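Local coordinates for GCN5-related N-acetyltransferase (Brucella melitensis biovar Abortus 2308, PDB 3TCV), which probably transfers an acetyl group from acetyl-coenzyme A to an amine, perhaps the N-terminal serine or alanine of a protein, as a GNAT-family acetyltransferase, at residues R119-I129 against G160-C168; G183-H193 against D202-E212. All blocks are in the same frame, centred on the assembly; numbering follows the deposited sequence.

Contact 1. Residues R119-I129 against G160-C168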
loop_
_atom_site.group_PDB
_atom_site.type_symbol
_atom_site.label_atom_id
_atom_site.label_comp_id
_atom_site.label_asym_id
_atom_site.label_seq_id
_atom_site.Cartn_x
_atom_site.Cartn_y
_atom_site.Cartn_z
ATOM N N ARG B 119 1.059 4.428 8.591
ATOM C CA ARG B 119 1.469 3.261 7.820
ATOM C C ARG B 119 2.938 2.976 8.095
ATOM O O ARG B 119 3.768 2.827 7.190
ATOM C CB ARG B 119 1.133 3.454 6.347
ATOM C CG ARG B 119 -0.394 3.583 6.160
ATOM C CD ARG B 119 -0.841 3.791 4.728
ATOM N NE ARG B 119 -0.219 2.795 3.905
ATOM C CZ ARG B 119 0.913 2.973 3.221
ATOM N NH1 ARG B 119 1.513 4.156 3.204
ATOM N NH2 ARG B 119 1.436 1.950 2.543
ATOM N N ILE B 120 3.216 2.875 9.394
ATOM C CA ILE B 120 4.556 2.769 9.926
ATOM C C ILE B 120 5.084 1.336 9.691
ATOM O O ILE B 120 4.424 0.346 10.064
ATOM C CB ILE B 120 4.568 3.151 11.431
ATOM C CG1 ILE B 120 4.007 4.574 11.658
ATOM C CG2 ILE B 120 5.987 3.056 11.987
ATOM C CD1 ILE B 120 3.571 4.862 13.096
ATOM N N ASP B 121 6.235 1.225 9.017
ATOM C CA ASP B 121 6.856 -0.067 8.707
ATOM C C ASP B 121 8.314 -0.016 9.124
ATOM O O ASP B 121 9.190 0.211 8.296
ATOM C CB ASP B 121 6.761 -0.388 7.226
ATOM C CG ASP B 121 7.371 -1.750 6.878
ATOM O OD1 ASP B 121 7.887 -2.433 7.793
ATOM O OD2 ASP B 121 7.340 -2.131 5.694
ATOM N N PRO B 122 8.580 -0.225 10.419
ATOM C CA PRO B 122 9.960 -0.215 10.918
ATOM C C PRO B 122 10.856 -1.285 10.279
ATOM O O PRO B 122 12.027 -1.028 10.042
ATOM C CB PRO B 122 9.780 -0.492 12.415
ATOM C CG PRO B 122 8.416 -0.017 12.720
ATOM C CD PRO B 122 7.605 -0.383 11.520
ATOM N N ALA B 123 10.297 -2.452 9.964
ATOM C CA ALA B 123 11.077 -3.550 9.389
ATOM C C ALA B 123 11.784 -3.144 8.117
ATOM O O ALA B 123 12.942 -3.468 7.914
ATOM C CB ALA B 123 10.192 -4.774 9.123
ATOM N N ASN B 124 11.076 -2.422 7.255
ATOM C CA ASN B 124 11.633 -1.981 5.997
ATOM C C ASN B 124 12.018 -0.498 5.973
ATOM O O ASN B 124 12.489 -0.005 4.946
ATOM C CB ASN B 124 10.640 -2.291 4.892
ATOM C CG ASN B 124 10.397 -3.780 4.734
ATOM O OD1 ASN B 124 11.297 -4.518 4.358
ATOM N ND2 ASN B 124 9.173 -4.225 5.006
ATOM N N GLY B 125 11.811 0.201 7.090
ATOM C CA GLY B 125 12.097 1.629 7.164
ATOM C C GLY B 125 11.234 2.434 6.206
ATOM O O GLY B 125 11.748 3.249 5.456
ATOM N N VAL B 126 9.918 2.176 6.195
ATOM C CA VAL B 126 8.998 2.925 5.314
ATOM C C VAL B 126 7.936 3.593 6.177
ATOM O O VAL B 126 7.446 2.992 7.144
ATOM C CB VAL B 126 8.329 1.992 4.267
ATOM C CG1 VAL B 126 7.393 2.783 3.342
ATOM C CG2 VAL B 126 9.387 1.257 3.449
ATOM N N ILE B 127 7.580 4.839 5.859
ATOM C CA ILE B 127 6.598 5.546 6.650
ATOM C C ILE B 127 5.941 6.617 5.795
ATOM O O ILE B 127 6.492 6.987 4.760
ATOM C CB ILE B 127 7.283 6.162 7.884
ATOM C CG1 ILE B 127 6.269 6.580 8.927
ATOM C CG2 ILE B 127 8.213 7.307 7.482
ATOM C CD1 ILE B 127 6.930 6.778 10.289
ATOM N N GLU B 128 4.756 7.050 6.208
ATOM C CA GLU B 128 3.971 8.069 5.474
ATOM C C GLU B 128 3.683 9.285 6.348
ATOM O O GLU B 128 3.432 9.157 7.555
ATOM C CB GLU B 128 2.663 7.452 4.936
ATOM C CG GLU B 128 1.656 8.451 4.348
ATOM C CD GLU B 128 0.285 7.871 3.999
ATOM O OE1 GLU B 128 0.172 6.684 3.659
ATOM O OE2 GLU B 128 -0.688 8.637 4.081
ATOM N N ILE B 129 3.744 10.467 5.734
ATOM C CA ILE B 129 3.144 11.667 6.329
ATOM C C ILE B 129 1.733 11.775 5.764
ATOM O O ILE B 129 1.568 11.900 4.579
ATOM C CB ILE B 129 3.944 12.980 6.082
ATOM C CG1 ILE B 129 3.160 14.145 6.698
ATOM C CG2 ILE B 129 4.275 13.211 4.587
ATOM C CD1 ILE B 129 3.900 15.467 6.771
ATOM N N GLY B 160 16.279 7.037 10.561
ATOM C CA GLY B 160 17.094 6.363 9.547
ATOM C C GLY B 160 16.266 5.534 8.580
ATOM O O GLY B 160 16.708 4.489 8.110
ATOM N N TYR B 161 15.065 6.020 8.255
ATOM C CA TYR B 161 14.202 5.305 7.298
ATOM C C TYR B 161 14.697 5.449 5.849
ATOM O O TYR B 161 15.597 6.260 5.554
ATOM C CB TYR B 161 12.751 5.766 7.458
ATOM C CG TYR B 161 11.990 5.100 8.578
ATOM C CD1 TYR B 161 10.665 4.683 8.400
ATOM C CD2 TYR B 161 12.559 4.901 9.825
ATOM C CE1 TYR B 161 9.956 4.089 9.425
ATOM C CE2 TYR B 161 11.853 4.304 10.856
ATOM C CZ TYR B 161 10.552 3.899 10.666
ATOM O OH TYR B 161 9.830 3.307 11.691
ATOM N N ARG B 162 14.162 4.600 4.958
ATOM C CA ARG B 162 14.624 4.482 3.576
ATOM C C ARG B 162 13.669 5.159 2.587
ATOM O O ARG B 162 14.044 5.449 1.469
ATOM C CB ARG B 162 14.659 3.002 3.134
ATOM C CG ARG B 162 15.491 2.056 3.942
ATOM C CD ARG B 162 15.592 0.720 3.226
ATOM N NE ARG B 162 16.391 0.836 2.008
ATOM C CZ ARG B 162 16.105 0.269 0.832
ATOM N NH1 ARG B 162 15.003 -0.467 0.657
ATOM N NH2 ARG B 162 16.908 0.470 -0.191
ATOM N N ARG B 163 12.404 5.284 2.979
ATOM C CA ARG B 163 11.320 5.675 2.067
ATOM C C ARG B 163 10.244 6.411 2.853
ATOM O O ARG B 163 9.740 5.909 3.900
ATOM C CB ARG B 163 10.743 4.407 1.402
ATOM C CG ARG B 163 9.457 4.577 0.592
ATOM C CD ARG B 163 8.883 3.249 0.093
ATOM N NE ARG B 163 7.557 3.480 -0.498
ATOM C CZ ARG B 163 7.329 4.038 -1.682
ATOM N NH1 ARG B 163 8.310 4.283 -2.513
ATOM N NH2 ARG B 163 6.088 4.271 -2.084
ATOM N N TYR B 164 9.896 7.607 2.368
ATOM C CA TYR B 164 8.948 8.517 3.032
ATOM C C TYR B 164 7.847 8.846 2.027
ATOM O O TYR B 164 8.123 9.310 0.916
ATOM C CB TYR B 164 9.723 9.757 3.449
ATOM C CG TYR B 164 8.977 10.842 4.182
ATOM C CD1 TYR B 164 8.269 10.581 5.343
ATOM C CD2 TYR B 164 9.024 12.152 3.733
ATOM C CE1 TYR B 164 7.638 11.612 6.018
ATOM C CE2 TYR B 164 8.401 13.189 4.403
ATOM C CZ TYR B 164 7.702 12.904 5.552
ATOM O OH TYR B 164 7.077 13.925 6.236
ATOM N N GLU B 165 6.612 8.496 2.374
ATOM C CA GLU B 165 5.534 8.494 1.404
ATOM C C GLU B 165 4.538 9.621 1.585
ATOM O O GLU B 165 4.259 10.056 2.721
ATOM C CB GLU B 165 4.745 7.176 1.488
ATOM C CG GLU B 165 5.528 5.916 1.198
ATOM C CD GLU B 165 4.793 4.643 1.545
ATOM O OE1 GLU B 165 5.006 3.676 0.805
ATOM O OE2 GLU B 165 4.046 4.587 2.574
ATOM N N TRP B 166 3.936 10.004 0.461
ATOM C CA TRP B 166 2.777 10.901 0.384
ATOM C C TRP B 166 1.747 10.243 -0.508
ATOM O O TRP B 166 2.076 9.736 -1.565
ATOM C CB TRP B 166 3.213 12.221 -0.219
ATOM C CG TRP B 166 2.165 13.302 -0.313
ATOM C CD1 TRP B 166 1.084 13.386 -1.181
ATOM C CD2 TRP B 166 2.154 14.564 0.439
ATOM N NE1 TRP B 166 0.390 14.572 -0.981
ATOM C CE2 TRP B 166 0.981 15.303 -0.008
ATOM C CE3 TRP B 166 2.938 15.103 1.461
ATOM C CZ2 TRP B 166 0.651 16.554 0.529
ATOM C CZ3 TRP B 166 2.589 16.351 1.984
ATOM C CH2 TRP B 166 1.478 17.059 1.525
ATOM N N GLU B 167 0.495 10.179 -0.065
ATOM C CA GLU B 167 -0.593 9.690 -0.925
ATOM C C GLU B 167 -1.780 10.620 -0.753
ATOM O O GLU B 167 -2.026 11.170 0.351
ATOM C CB GLU B 167 -0.993 8.232 -0.614
ATOM C CG GLU B 167 -1.136 7.908 0.868
ATOM C CD GLU B 167 -2.103 6.785 1.204
ATOM O OE1 GLU B 167 -1.909 6.175 2.295
ATOM O OE2 GLU B 167 -3.065 6.525 0.444
ATOM N N CYS B 168 -2.484 10.820 -1.840
ATOM C CA CYS B 168 -3.680 11.636 -1.863
ATOM C C CYS B 168 -4.608 11.180 -2.989
ATOM O O CYS B 168 -4.228 10.398 -3.854
ATOM C CB CYS B 168 -3.297 13.119 -2.073
ATOM S SG CYS B 168 -2.455 13.484 -3.637
HETATM O O HOH W 1 3.830 1.227 1.139
HETATM O O HOH W 2 4.422 2.729 4.662
HETATM O O HOH W 3 12.563 -0.600 2.321
HETATM O O HOH W 4 -0.141 11.146 2.652
#
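Val126, Ile127 and Glu128 pair in parallel with Arg163, Tyr164 and Glu165, joining the two strands of a beta-alpha-beta crossover in the GNAT fold; helix 142-158 makes the connection. The backbone ladder consists of Ile127 N to Arg163 O, Glu165 N to Ile127 O and Ile129 N to Glu165 O. At its start the Gly125 carbonyl takes two donors: Arg162 N at 2.8 Å lies on a lone pair, while the longer bond from Arg163 N runs nearly along the C=O axis. Gly125, in a G1 bulge opposite Asp121, also lays its CA over one face of the Tyr161 ring, 3.9 Å from the centroid.

Apolar contacts fill the face of Ile127 and Tyr164. Ile127 CG2 meets the edge of the Tyr164 ring in plane and also touches Tyr161 CD1 at 3.7 Å; Phe151 and Val155 of the helix lie beyond.

Charged groups gather on the other face. Arg163 approaches Glu165 OE1 side-on with NE and NH2, from opposite faces of the carboxylate; Arg163 NH1 donates to Arg191 O of the second subunit. Arg119, its chain bent at chi3 (50°), brings NH1 to Glu128 OE1 at 2.9 Å and to Glu165 OE2 at 2.6 Å, the latter met from 36° above the carboxylate plane. Water 1 closes the ring, accepting from Arg119 NH2 at 2.9 Å and donating to Glu165 OE1 at 2.7 Å.

Contact 2. Residues G183-H193 against D202-E212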
loop_
_atom_site.group_PDB
_atom_site.type_symbol
_atom_site.label_atom_id
_atom_site.label_comp_id
_atom_site.label_asym_id
_atom_site.label_seq_id
_atom_site.Cartn_x
_atom_site.Cartn_y
_atom_site.Cartn_z
ATOM N N GLY B 183 9.030 18.080 -3.006
ATOM C CA GLY B 183 10.098 17.267 -3.573
ATOM C C GLY B 183 9.819 15.766 -3.622
ATOM O O GLY B 183 10.711 14.996 -3.978
ATOM N N PHE B 184 8.594 15.339 -3.282
ATOM C CA PHE B 184 8.203 13.915 -3.426
ATOM C C PHE B 184 8.149 13.622 -4.911
ATOM O O PHE B 184 7.709 14.480 -5.698
ATOM C CB PHE B 184 6.843 13.603 -2.796
ATOM C CG PHE B 184 6.786 13.714 -1.297
ATOM C CD1 PHE B 184 6.933 12.579 -0.492
ATOM C CD2 PHE B 184 6.546 14.931 -0.669
ATOM C CE1 PHE B 184 6.837 12.664 0.896
ATOM C CE2 PHE B 184 6.473 15.017 0.705
ATOM C CZ PHE B 184 6.621 13.896 1.502
ATOM N N ARG B 185 8.542 12.410 -5.302
ATOM C CA ARG B 185 8.526 12.000 -6.697
ATOM C C ARG B 185 7.328 11.098 -6.953
ATOM O O ARG B 185 7.112 10.161 -6.229
ATOM C CB ARG B 185 9.811 11.230 -6.998
ATOM C CG ARG B 185 10.012 10.825 -8.442
ATOM C CD ARG B 185 11.322 10.076 -8.612
ATOM N NE ARG B 185 12.451 10.920 -8.260
ATOM C CZ ARG B 185 13.135 11.705 -9.097
ATOM N NH1 ARG B 185 14.147 12.436 -8.632
ATOM N NH2 ARG B 185 12.846 11.756 -10.384
ATOM N N PHE B 186 6.549 11.384 -7.987
ATOM C CA PHE B 186 5.435 10.572 -8.345
ATOM C C PHE B 186 5.894 9.169 -8.714
ATOM O O PHE B 186 6.873 9.008 -9.439
ATOM C CB PHE B 186 4.720 11.198 -9.536
ATOM C CG PHE B 186 3.574 10.390 -10.053
ATOM C CD1 PHE B 186 2.307 10.476 -9.466
ATOM C CD2 PHE B 186 3.734 9.612 -11.175
ATOM C CE1 PHE B 186 1.250 9.733 -9.955
ATOM C CE2 PHE B 186 2.683 8.864 -11.671
ATOM C CZ PHE B 186 1.440 8.949 -11.080
ATOM N N GLU B 187 5.138 8.185 -8.231
ATOM C CA GLU B 187 5.326 6.772 -8.552
ATOM C C GLU B 187 4.190 6.152 -9.345
ATOM O O GLU B 187 4.433 5.304 -10.216
ATOM C CB GLU B 187 5.574 5.993 -7.251
ATOM C CG GLU B 187 6.923 6.333 -6.672
ATOM C CD GLU B 187 7.256 5.586 -5.405
ATOM O OE1 GLU B 187 6.324 5.187 -4.677
ATOM O OE2 GLU B 187 8.459 5.424 -5.130
ATOM N N GLY B 188 2.941 6.508 -9.029
ATOM C CA GLY B 188 1.823 5.923 -9.735
ATOM C C GLY B 188 0.486 6.135 -9.078
ATOM O O GLY B 188 0.399 6.699 -7.975
ATOM N N ILE B 189 -0.561 5.659 -9.762
ATOM C CA ILE B 189 -1.943 5.823 -9.326
ATOM C C ILE B 189 -2.597 4.435 -9.133
ATOM O O ILE B 189 -2.665 3.652 -10.081
ATOM C CB ILE B 189 -2.760 6.649 -10.340
ATOM C CG1 ILE B 189 -2.272 8.107 -10.366
ATOM C CG2 ILE B 189 -4.246 6.563 -9.999
ATOM C CD1 ILE B 189 -2.612 8.835 -11.671
ATOM N N PHE B 190 -3.073 4.174 -7.909
ATOM C CA PHE B 190 -3.825 2.985 -7.601
ATOM C C PHE B 190 -5.285 3.288 -7.928
ATOM O O PHE B 190 -5.972 4.047 -7.204
ATOM C CB PHE B 190 -3.702 2.563 -6.128
ATOM C CG PHE B 190 -2.377 1.905 -5.741
ATOM C CD1 PHE B 190 -1.272 1.905 -6.582
ATOM C CD2 PHE B 190 -2.249 1.312 -4.481
ATOM C CE1 PHE B 190 -0.067 1.332 -6.182
ATOM C CE2 PHE B 190 -1.046 0.733 -4.076
ATOM C CZ PHE B 190 0.033 0.744 -4.942
ATOM N N ARG B 191 -5.759 2.664 -8.989
ATOM C CA ARG B 191 -7.131 2.855 -9.453
ATOM C C ARG B 191 -8.116 2.205 -8.461
ATOM O O ARG B 191 -7.930 1.043 -8.057
ATOM C CB ARG B 191 -7.297 2.246 -10.860
ATOM C CG ARG B 191 -6.330 2.813 -11.911
ATOM C CD ARG B 191 -6.405 2.081 -13.235
ATOM N NE ARG B 191 -6.240 0.612 -13.066
ATOM C CZ ARG B 191 -6.831 -0.313 -13.819
ATOM N NH1 ARG B 191 -7.628 0.030 -14.833
ATOM N NH2 ARG B 191 -6.646 -1.609 -13.554
ATOM N N GLN B 192 -9.178 2.932 -8.095
ATOM C CA GLN B 192 -10.229 2.422 -7.202
ATOM C C GLN B 192 -9.642 1.894 -5.877
ATOM O O GLN B 192 -10.068 0.882 -5.336
ATOM C CB GLN B 192 -11.097 1.365 -7.916
ATOM C CG GLN B 192 -11.753 1.903 -9.178
ATOM C CD GLN B 192 -12.896 1.073 -9.770
ATOM O OE1 GLN B 192 -13.640 1.574 -10.629
ATOM N NE2 GLN B 192 -13.042 -0.183 -9.341
ATOM N N HIS B 193 -8.678 2.631 -5.352
ATOM C CA HIS B 193 -7.991 2.283 -4.114
ATOM C C HIS B 193 -8.871 2.412 -2.897
ATOM O O HIS B 193 -8.710 1.685 -1.939
ATOM C CB HIS B 193 -6.774 3.177 -3.983
ATOM C CG HIS B 193 -5.875 2.842 -2.839
ATOM N ND1 HIS B 193 -5.327 3.801 -2.040
ATOM C CD2 HIS B 193 -5.347 1.624 -2.417
ATOM C CE1 HIS B 193 -4.517 3.209 -1.132
ATOM N NE2 HIS B 193 -4.537 1.879 -1.351
ATOM N N ASP B 202 -9.088 7.211 -6.670
ATOM C CA ASP B 202 -7.848 6.668 -7.181
ATOM C C ASP B 202 -6.754 7.370 -6.388
ATOM O O ASP B 202 -6.783 8.606 -6.275
ATOM C CB ASP B 202 -7.669 6.990 -8.650
ATOM C CG ASP B 202 -8.809 6.497 -9.522
ATOM O OD1 ASP B 202 -9.453 5.461 -9.252
ATOM O OD2 ASP B 202 -9.058 7.189 -10.535
ATOM N N THR B 203 -5.806 6.610 -5.848
ATOM C CA THR B 203 -4.732 7.190 -5.036
ATOM C C THR B 203 -3.455 7.413 -5.838
ATOM O O THR B 203 -2.909 6.475 -6.383
ATOM C CB THR B 203 -4.433 6.301 -3.820
ATOM O OG1 THR B 203 -5.591 6.258 -2.965
ATOM C CG2 THR B 203 -3.214 6.844 -3.059
ATOM N N ALA B 204 -2.983 8.663 -5.848
ATOM C CA ALA B 204 -1.673 9.083 -6.345
ATOM C C ALA B 204 -0.648 8.904 -5.228
ATOM O O ALA B 204 -0.832 9.418 -4.106
ATOM C CB ALA B 204 -1.726 10.552 -6.763
ATOM N N TRP B 205 0.428 8.192 -5.548
ATOM C CA TRP B 205 1.557 7.889 -4.645
ATOM C C TRP B 205 2.816 8.594 -5.060
ATOM O O TRP B 205 3.170 8.630 -6.248
ATOM C CB TRP B 205 1.858 6.389 -4.674
ATOM C CG TRP B 205 0.837 5.546 -3.975
ATOM C CD1 TRP B 205 -0.223 4.856 -4.547
ATOM C CD2 TRP B 205 0.738 5.288 -2.535
ATOM N NE1 TRP B 205 -0.962 4.220 -3.581
ATOM C CE2 TRP B 205 -0.424 4.425 -2.357
ATOM C CE3 TRP B 205 1.485 5.652 -1.419
ATOM C CZ2 TRP B 205 -0.808 3.964 -1.109
ATOM C CZ3 TRP B 205 1.076 5.193 -0.163
ATOM C CH2 TRP B 205 -0.041 4.356 -0.026
ATOM N N PHE B 206 3.530 9.101 -4.060
ATOM C CA PHE B 206 4.780 9.810 -4.248
ATOM C C PHE B 206 5.708 9.412 -3.111
ATOM O O PHE B 206 5.249 9.065 -2.020
ATOM C CB PHE B 206 4.604 11.331 -4.171
ATOM C CG PHE B 206 3.472 11.919 -4.984
ATOM C CD1 PHE B 206 3.732 12.647 -6.134
ATOM C CD2 PHE B 206 2.159 11.858 -4.523
ATOM C CE1 PHE B 206 2.698 13.235 -6.857
ATOM C CE2 PHE B 206 1.126 12.413 -5.250
ATOM C CZ PHE B 206 1.393 13.103 -6.417
ATOM N N SER B 207 7.009 9.553 -3.334
ATOM C CA SER B 207 7.982 9.208 -2.318
ATOM C C SER B 207 9.239 10.052 -2.365
ATOM O O SER B 207 9.632 10.585 -3.425
ATOM C CB SER B 207 8.373 7.751 -2.409
ATOM O OG SER B 207 9.198 7.463 -3.530
ATOM N N VAL B 208 9.858 10.155 -1.201
ATOM C CA VAL B 208 11.215 10.670 -1.052
ATOM C C VAL B 208 12.048 9.491 -0.513
ATOM O O VAL B 208 11.676 8.871 0.484
ATOM C CB VAL B 208 11.304 11.880 -0.103
ATOM C CG1 VAL B 208 12.748 12.286 0.141
ATOM C CG2 VAL B 208 10.563 13.070 -0.697
ATOM N N LEU B 209 13.144 9.184 -1.197
ATOM C CA LEU B 209 14.111 8.166 -0.756
ATOM C C LEU B 209 15.204 8.759 0.110
ATOM O O LEU B 209 15.521 9.949 0.012
ATOM C CB LEU B 209 14.773 7.494 -1.964
ATOM C CG LEU B 209 13.852 6.826 -2.981
ATOM C CD1 LEU B 209 14.743 6.083 -3.989
ATOM C CD2 LEU B 209 12.833 5.925 -2.301
ATOM N N ASP B 210 15.799 7.930 0.957
ATOM C CA ASP B 210 16.930 8.381 1.777
ATOM C C ASP B 210 18.046 9.040 0.937
ATOM O O ASP B 210 18.659 10.032 1.350
ATOM C CB ASP B 210 17.453 7.253 2.681
ATOM C CG ASP B 210 17.810 5.967 1.930
ATOM O OD1 ASP B 210 17.728 5.898 0.681
ATOM O OD2 ASP B 210 18.214 5.008 2.633
ATOM N N SER B 211 18.270 8.537 -0.272
ATOM C CA SER B 211 19.293 9.112 -1.166
ATOM C C SER B 211 18.931 10.503 -1.717
ATOM O O SER B 211 19.815 11.249 -2.169
ATOM C CB SER B 211 19.567 8.154 -2.325
ATOM O OG SER B 211 18.393 7.914 -3.078
ATOM N N GLU B 212 17.640 10.841 -1.678
ATOM C CA GLU B 212 17.113 12.131 -2.137
ATOM C C GLU B 212 17.053 13.194 -1.043
ATOM O O GLU B 212 16.951 14.395 -1.337
ATOM C CB GLU B 212 15.725 11.915 -2.743
ATOM C CG GLU B 212 15.840 11.081 -4.023
ATOM C CD GLU B 212 14.508 10.619 -4.568
ATOM O OE1 GLU B 212 13.509 10.544 -3.817
ATOM O OE2 GLU B 212 14.468 10.317 -5.763
HETATM O O HOH W 5 12.635 13.110 -4.017
#
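Strands 185-190 and 202-209 run antiparallel, their axes 4.4 Å apart at closest and their directions 142° apart, and a classic beta bulge sets Glu187 and Gly188 both against Trp205. The bulge is read from the bonds: Glu187 N donates to Trp205 O at 2.8 Å, and Gly188 O receives Trp205 N. Arg185 with Ser207 and Phe190 with Thr203 form hydrogen-bonded pairs to either side of it.

On one face Phe186 turns its edge toward the face of Phe206, in a T-shaped pair with centroids 5.7 Å apart and planes at 72°. Glu180 of helix 173-182 touches both side chains. Nearby, Val208 CG2 sits over a face of Phe184, offset toward the rim.

The opposite face carries the cluster of Phe190, His193 and Trp205. Trp205 directs its five-membered-ring edge at the face of Phe190, placing NE1 3.3 Å from Phe190 CD2; CZ2 reaches His193 CE1. His193 CG is anti to the backbone N (chi1 -173°), which swings the imidazole toward Thr203: ND1 and OG1 are hydrogen-bonded at 2.6 Å, at the ring edge. Farther along this face, Ser207 OG donates to Glu187 OE2 at 2.7 Å from well above the carboxylate plane, and that oxygen also meets Arg191 of the second subunit.

At the ends, Arg185 NE, in one of two conformers, makes a long, tentative salt bridge to Glu212 OE2 (3.3 Å), an oxygen that also bridges to Arg191 of the second subunit. Asp202 OD1 accepts Gln192 N in a nearly straight bond, holding the type II turn from Phe190 to His193. The whole is a bulged beta hairpin, the last two strands of this GNAT sheet, with Gly183 completing a Schellman motif before it.

Contact 1 and contact 2 are adjacent in one mixed sheet, their centres about 12 Å apart. Strand 163-169 pairs in parallel with 126-134 and antiparallel with 199-209; Tyr164 O and Val208 N, 2.9 Å apart, probably form a hydrogen bond across the second seam. Arg163 NH2 makes a salt bridge to Glu187 OE1 at 2.8 Å, joining the Arg119-Glu128-Arg163-Glu165 network of contact 1 to contact 2, and Glu167 CD packs 3.4 Å from Trp205 CH2. Both contacts touch the second subunit. In GNAT enzymes the strands corresponding to 126-134 and 163-169 splay apart farther along and acetyl-CoA binds in the opening, so contact 1 probably closes the paired end of that V.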